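Local coordinates for Tat (Twin-arginine translocation) pathway signal sequence containing protein (Mycobacterium tuberculosis, PDB 5IMU) that is of unknown function, is named as a Tat-signal-containing protein, and binds a potassium ion in this C-terminal fragment, at residues Ala23-Trp33 with Ile55-Ala63. Sequence-based numbering, arbitrary orientation.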
ATOM      1  N   ALA A  23       5.357 -13.140  -3.930  1.00 12.26           N
ATOM      2  CA  ALA A  23       4.898 -12.400  -5.102  1.00 13.11           C
ATOM      3  C   ALA A  23       5.009 -10.895  -4.890  1.00 15.19           C
ATOM      4  O   ALA A  23       5.412 -10.161  -5.801  1.00 10.71           O
ATOM      5  CB  ALA A  23       3.459 -12.789  -5.438  1.00 12.44           C
ATOM      6  N   VAL A  24       4.647 -10.407  -3.702  1.00  7.30           N
ATOM      7  CA  VAL A  24       4.817  -8.981  -3.444  1.00 10.66           C
ATOM      8  C   VAL A  24       6.259  -8.671  -3.064  1.00 12.82           C
ATOM      9  O   VAL A  24       6.764  -7.582  -3.367  1.00 12.06           O
ATOM     10  CB  VAL A  24       3.839  -8.489  -2.362  1.00 12.78           C
ATOM     11  CG1 VAL A  24       2.407  -8.569  -2.865  1.00  9.91           C
ATOM     12  CG2 VAL A  24       4.007  -9.281  -1.075  1.00 12.48           C
ATOM     13  N   ALA A  25       6.949  -9.617  -2.418  1.00 12.84           N
ATOM     14  CA  ALA A  25       8.315  -9.360  -1.979  1.00  9.53           C
ATOM     15  C   ALA A  25       9.255  -9.172  -3.162  1.00 14.07           C
ATOM     16  O   ALA A  25      10.134  -8.307  -3.130  1.00 10.33           O
ATOM     17  CB  ALA A  25       8.800 -10.494  -1.075  1.00 12.32           C
ATOM     18  N   ARG A  26       9.084  -9.959  -4.228  1.00 14.12           N
ATOM     19  CA  ARG A  26       9.976  -9.781  -5.366  1.00 12.23           C
ATOM     20  C   ARG A  26       9.731  -8.459  -6.084  1.00 13.78           C
ATOM     21  O   ARG A  26      10.640  -7.956  -6.751  1.00 13.54           O
ATOM     22  CB  ARG A  26       9.859 -10.954  -6.345  1.00 14.77           C
ATOM     23  CG  ARG A  26       8.596 -11.001  -7.180  1.00 15.37           C
ATOM     24  CD  ARG A  26       8.724 -12.078  -8.252  1.00 18.09           C
ATOM     25  NE  ARG A  26       9.145 -13.356  -7.681  1.00 14.69           N
ATOM     26  CZ  ARG A  26       8.307 -14.299  -7.267  1.00 19.50           C
ATOM     27  NH1 ARG A  26       6.999 -14.115  -7.368  1.00 14.48           N
ATOM     28  NH2 ARG A  26       8.776 -15.430  -6.754  1.00 16.19           N
ATOM     29  N   GLN A  27       8.536  -7.876  -5.943  1.00 11.12           N
ATOM     30  CA  GLN A  27       8.291  -6.541  -6.480  1.00 14.24           C
ATOM     31  C   GLN A  27       8.954  -5.465  -5.629  1.00 15.11           C
ATOM     32  O   GLN A  27       9.429  -4.455  -6.160  1.00 14.61           O
ATOM     33  CB  GLN A  27       6.790  -6.272  -6.583  1.00 12.09           C
ATOM     34  CG  GLN A  27       6.047  -7.187  -7.539  1.00 11.68           C
ATOM     35  CD  GLN A  27       4.562  -6.884  -7.588  1.00 14.98           C
ATOM     36  OE1 GLN A  27       4.141  -5.890  -8.182  1.00  9.40           O
ATOM     37  NE2 GLN A  27       3.760  -7.735  -6.958  1.00  8.41           N
ATOM     38  N   GLU A  28       8.987  -5.652  -4.311  1.00  9.88           N
ATOM     39  CA  GLU A  28       9.629  -4.705  -3.398  1.00 13.81           C
ATOM     40  C   GLU A  28      10.266  -5.469  -2.245  1.00 11.57           C
ATOM     41  O   GLU A  28       9.669  -5.627  -1.172  1.00 12.31           O
ATOM     42  CB  GLU A  28       8.632  -3.667  -2.881  1.00 10.03           C
ATOM     43  CG  GLU A  28       9.302  -2.603  -2.037  1.00 13.64           C
ATOM     44  CD  GLU A  28      10.533  -2.042  -2.725  1.00 15.62           C
ATOM     45  OE1 GLU A  28      10.363  -1.236  -3.663  1.00 10.69           O
ATOM     46  OE2 GLU A  28      11.664  -2.418  -2.345  1.00 15.31           O
ATOM     47  N   PRO A  29      11.499  -5.954  -2.430  1.00 13.02           N
ATOM     48  CA  PRO A  29      12.136  -6.785  -1.396  1.00 15.10           C
ATOM     49  C   PRO A  29      12.775  -6.004  -0.260  1.00 13.04           C
ATOM     50  O   PRO A  29      13.208  -6.622   0.722  1.00 15.55           O
ATOM     51  CB  PRO A  29      13.195  -7.561  -2.189  1.00 17.32           C
ATOM     52  CG  PRO A  29      13.566  -6.629  -3.304  1.00 16.53           C
ATOM     53  CD  PRO A  29      12.308  -5.870  -3.659  1.00 15.82           C
ATOM     54  N   ARG A  30      12.845  -4.679  -0.355  1.00 13.64           N
ATOM     55  CA  ARG A  30      13.536  -3.880   0.648  1.00 14.81           C
ATOM     56  C   ARG A  30      12.728  -3.682   1.924  1.00 15.23           C
ATOM     57  O   ARG A  30      13.253  -3.101   2.880  1.00 14.77           O
ATOM     58  CB  ARG A  30      13.916  -2.520   0.052  1.00 12.74           C
ATOM     59  CG  ARG A  30      14.883  -2.617  -1.123  1.00 11.07           C
ATOM     60  CD  ARG A  30      15.130  -1.257  -1.766  1.00 13.59           C
ATOM     61  NE  ARG A  30      14.001  -0.822  -2.583  1.00 15.18           N
ATOM     62  CZ  ARG A  30      13.952   0.336  -3.234  1.00 22.17           C
ATOM     63  NH1 ARG A  30      14.970   1.184  -3.161  1.00 17.88           N
ATOM     64  NH2 ARG A  30      12.885   0.648  -3.957  1.00 13.03           N
ATOM     65  N   ILE A  31      11.480  -4.152   1.975  1.00 15.28           N
ATOM     66  CA  ILE A  31      10.644  -4.033   3.162  1.00 13.24           C
ATOM     67  C   ILE A  31      10.103  -5.411   3.522  1.00 14.73           C
ATOM     68  O   ILE A  31      10.071  -6.327   2.698  1.00 10.48           O
ATOM     69  CB  ILE A  31       9.484  -3.036   2.966  1.00 14.25           C
ATOM     70  CG1 ILE A  31       8.509  -3.552   1.908  1.00 12.56           C
ATOM     71  CG2 ILE A  31      10.021  -1.665   2.580  1.00  9.84           C
ATOM     72  CD1 ILE A  31       7.412  -2.561   1.562  1.00 11.22           C
ATOM     73  N   SER A  32       9.667  -5.545   4.774  1.00 10.39           N
ATOM     74  CA  SER A  32       9.184  -6.826   5.276  1.00 11.72           C
ATOM     75  C   SER A  32       7.709  -7.015   4.950  1.00 12.23           C
ATOM     76  O   SER A  32       6.924  -6.064   4.979  1.00 11.77           O
ATOM     77  CB  SER A  32       9.399  -6.925   6.789  1.00 11.31           C
ATOM     78  OG  SER A  32      10.779  -6.991   7.099  1.00 12.89           O
ATOM     79  N   TRP A  33       7.337  -8.259   4.639  1.00 11.29           N
ATOM     80  CA  TRP A  33       5.972  -8.619   4.288  1.00  9.46           C
ATOM     81  C   TRP A  33       5.530  -9.828   5.099  1.00  9.81           C
ATOM     82  O   TRP A  33       6.356 -10.617   5.566  1.00 11.65           O
ATOM     83  CB  TRP A  33       5.835  -8.965   2.796  1.00  8.56           C
ATOM     84  CG  TRP A  33       6.183  -7.864   1.837  1.00 15.87           C
ATOM     85  CD1 TRP A  33       7.407  -7.611   1.288  1.00 11.04           C
ATOM     86  CD2 TRP A  33       5.286  -6.895   1.280  1.00 13.53           C
ATOM     87  NE1 TRP A  33       7.333  -6.533   0.438  1.00  8.70           N
ATOM     88  CE2 TRP A  33       6.040  -6.077   0.415  1.00 12.74           C
ATOM     89  CE3 TRP A  33       3.920  -6.635   1.434  1.00 12.99           C
ATOM     90  CZ2 TRP A  33       5.475  -5.018  -0.292  1.00 13.35           C
ATOM     91  CZ3 TRP A  33       3.361  -5.582   0.730  1.00 12.70           C
ATOM     92  CH2 TRP A  33       4.137  -4.788  -0.122  1.00  9.32           C
ATOM     93  N   ILE A  55      -0.258  -0.296   1.670  1.00 10.32           N
ATOM     94  CA  ILE A  55       0.493  -0.984   0.621  1.00 10.51           C
ATOM     95  C   ILE A  55       0.910   0.050  -0.410  1.00  7.46           C
ATOM     96  O   ILE A  55       0.047   0.746  -0.969  1.00  8.34           O
ATOM     97  CB  ILE A  55      -0.327  -2.113  -0.025  1.00  9.31           C
ATOM     98  CG1 ILE A  55      -0.919  -3.040   1.041  1.00 12.11           C
ATOM     99  CG2 ILE A  55       0.539  -2.909  -0.992  1.00 10.54           C
ATOM    100  CD1 ILE A  55       0.106  -3.629   1.989  1.00 10.99           C
ATOM    101  N   PRO A  56       2.205   0.197  -0.712  1.00 11.23           N
ATOM    102  CA  PRO A  56       2.636   1.258  -1.615  1.00 13.48           C
ATOM    103  C   PRO A  56       2.130   1.015  -3.035  1.00 12.41           C
ATOM    104  O   PRO A  56       1.870  -0.136  -3.420  1.00 12.61           O
ATOM    105  CB  PRO A  56       4.170   1.193  -1.543  1.00 10.10           C
ATOM    106  CG  PRO A  56       4.468  -0.207  -1.102  1.00 14.12           C
ATOM    107  CD  PRO A  56       3.345  -0.573  -0.175  1.00 11.84           C
ATOM    108  N   PRO A  57       1.993   2.073  -3.837  1.00 12.93           N
ATOM    109  CA  PRO A  57       1.319   1.914  -5.140  1.00 13.19           C
ATOM    110  C   PRO A  57       2.096   1.089  -6.153  1.00 12.61           C
ATOM    111  O   PRO A  57       1.477   0.512  -7.056  1.00 15.09           O
ATOM    112  CB  PRO A  57       1.140   3.363  -5.627  1.00 16.98           C
ATOM    113  CG  PRO A  57       1.403   4.232  -4.437  1.00 15.91           C
ATOM    114  CD  PRO A  57       2.352   3.473  -3.568  1.00 14.35           C
ATOM    115  N   HIS A  58       3.420   1.013  -6.049  1.00 12.66           N
ATOM    116  CA  HIS A  58       4.185   0.321  -7.080  1.00 11.91           C
ATOM    117  C   HIS A  58       4.184  -1.193  -6.906  1.00 12.31           C
ATOM    118  O   HIS A  58       4.805  -1.891  -7.715  1.00 14.49           O
ATOM    119  CB  HIS A  58       5.625   0.847  -7.126  1.00 11.61           C
ATOM    120  CG  HIS A  58       6.442   0.505  -5.918  1.00 11.38           C
ATOM    121  ND1 HIS A  58       6.184   1.032  -4.670  1.00 10.80           N
ATOM    122  CD2 HIS A  58       7.523  -0.297  -5.773  1.00  9.66           C
ATOM    123  CE1 HIS A  58       7.064   0.559  -3.805  1.00 13.36           C
ATOM    124  NE2 HIS A  58       7.888  -0.249  -4.448  1.00 15.57           N
ATOM    125  N   VAL A  59       3.499  -1.715  -5.893  1.00  9.95           N
ATOM    126  CA  VAL A  59       3.385  -3.153  -5.670  1.00 11.49           C
ATOM    127  C   VAL A  59       1.997  -3.593  -6.111  1.00 10.34           C
ATOM    128  O   VAL A  59       0.989  -3.093  -5.599  1.00 11.10           O
ATOM    129  CB  VAL A  59       3.635  -3.516  -4.198  1.00  9.32           C
ATOM    130  CG1 VAL A  59       3.349  -4.997  -3.963  1.00  9.72           C
ATOM    131  CG2 VAL A  59       5.062  -3.177  -3.808  1.00 12.54           C
ATOM    132  N   ARG A  60       1.946  -4.518  -7.069  1.00 11.16           N
ATOM    133  CA  ARG A  60       0.691  -5.114  -7.505  1.00 11.51           C
ATOM    134  C   ARG A  60       0.377  -6.331  -6.643  1.00  9.15           C
ATOM    135  O   ARG A  60       1.272  -7.105  -6.294  1.00 11.74           O
ATOM    136  CB  ARG A  60       0.762  -5.510  -8.982  1.00 10.89           C
ATOM    137  CG  ARG A  60       1.202  -4.382  -9.900  1.00 19.22           C
ATOM    138  CD  ARG A  60       0.193  -3.247  -9.887  1.00 19.00           C
ATOM    139  NE  ARG A  60      -1.019  -3.586 -10.624  1.00 23.18           N
ATOM    140  CZ  ARG A  60      -2.190  -2.979 -10.457  1.00 15.86           C
ATOM    141  NH1 ARG A  60      -2.311  -2.004  -9.566  1.00 21.77           N
ATOM    142  NH2 ARG A  60      -3.242  -3.351 -11.174  1.00 14.37           N
ATOM    143  N   LEU A  61      -0.923  -6.492  -6.294  1.00 12.14           N
ATOM    144  CA  LEU A  61      -1.350  -7.466  -5.297  1.00 11.03           C
ATOM    145  C   LEU A  61      -1.897  -8.731  -5.946  1.00 11.89           C
ATOM    146  O   LEU A  61      -2.591  -8.657  -6.967  1.00 13.16           O
ATOM    147  CB  LEU A  61      -2.423  -6.862  -4.390  1.00 10.13           C
ATOM    148  CG  LEU A  61      -1.937  -5.702  -3.523  1.00 12.85           C
ATOM    149  CD1 LEU A  61      -3.100  -5.016  -2.826  1.00 11.46           C
ATOM    150  CD2 LEU A  61      -0.920  -6.191  -2.510  1.00 13.88           C
ATOM    151  N   PRO A  62      -1.595  -9.893  -5.367  1.00 11.71           N
ATOM    152  CA  PRO A  62      -2.203 -11.138  -5.845  1.00 11.77           C
ATOM    153  C   PRO A  62      -3.711 -11.137  -5.648  1.00 14.50           C
ATOM    154  O   PRO A  62      -4.270 -10.373  -4.856  1.00 13.45           O
ATOM    155  CB  PRO A  62      -1.533 -12.218  -4.983  1.00 10.12           C
ATOM    156  CG  PRO A  62      -0.250 -11.610  -4.550  1.00 12.67           C
ATOM    157  CD  PRO A  62      -0.530 -10.143  -4.381  1.00 13.06           C
ATOM    158  N   ALA A  63      -4.372 -12.017  -6.394  1.00  9.06           N
ATOM    159  CA  ALA A  63      -5.822 -12.124  -6.326  1.00 12.57           C
ATOM    160  C   ALA A  63      -6.279 -12.540  -4.932  1.00 15.60           C
ATOM    161  O   ALA A  63      -5.610 -13.312  -4.241  1.00 12.63           O
ATOM    162  CB  ALA A  63      -6.319 -13.130  -7.368  1.00 18.68           C
TER
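The carboxamide of Gln27 reads both backbone polar groups of Arg60: Arg60 N donates to Gln27 OE1 at 2.8 Å, and Gln27 NE2 donates to Arg60 O at 2.7 Å, in the carbonyl plane and on a lone pair. The other NE2 hydrogen reaches Ala23 O, one helical turn back, which fixes the amide flip. A chi1 of -63° and an extended chain carry the amide to the loop. The tight part is apolar: Val59 wedges CG1 against Val24 CG1 (3.9 Å) and CG2 against Glu28 CB (3.7 Å), while Trp33 CH2 meets Val59 CG1 from the opposite direction. Val24 CG1 also packs on Pro62 CD at 3.7 Å. Toward solvent lie the partly exposed His58 and the exposed Arg60 side chain, whose guanidinium forms a salt bridge with Asp111. His58 is nonetheless firmly bonded, giving NE2 to the anti lone pair of Glu28 OE1 (2.8 Å, 160°). Arg30 grips that buried carboxylate side-on, NE to OE2 and NH2 to OE1; with Arg30 N, four N-H donors, two per oxygen, hold it. This His-carboxylate hydrogen bond accompanies helix-to-loop packing, helix 6-27 against the loop between strands 44-48 and 65-67, beside the mixed sheet, consistent with an alpha/beta/alpha sandwich.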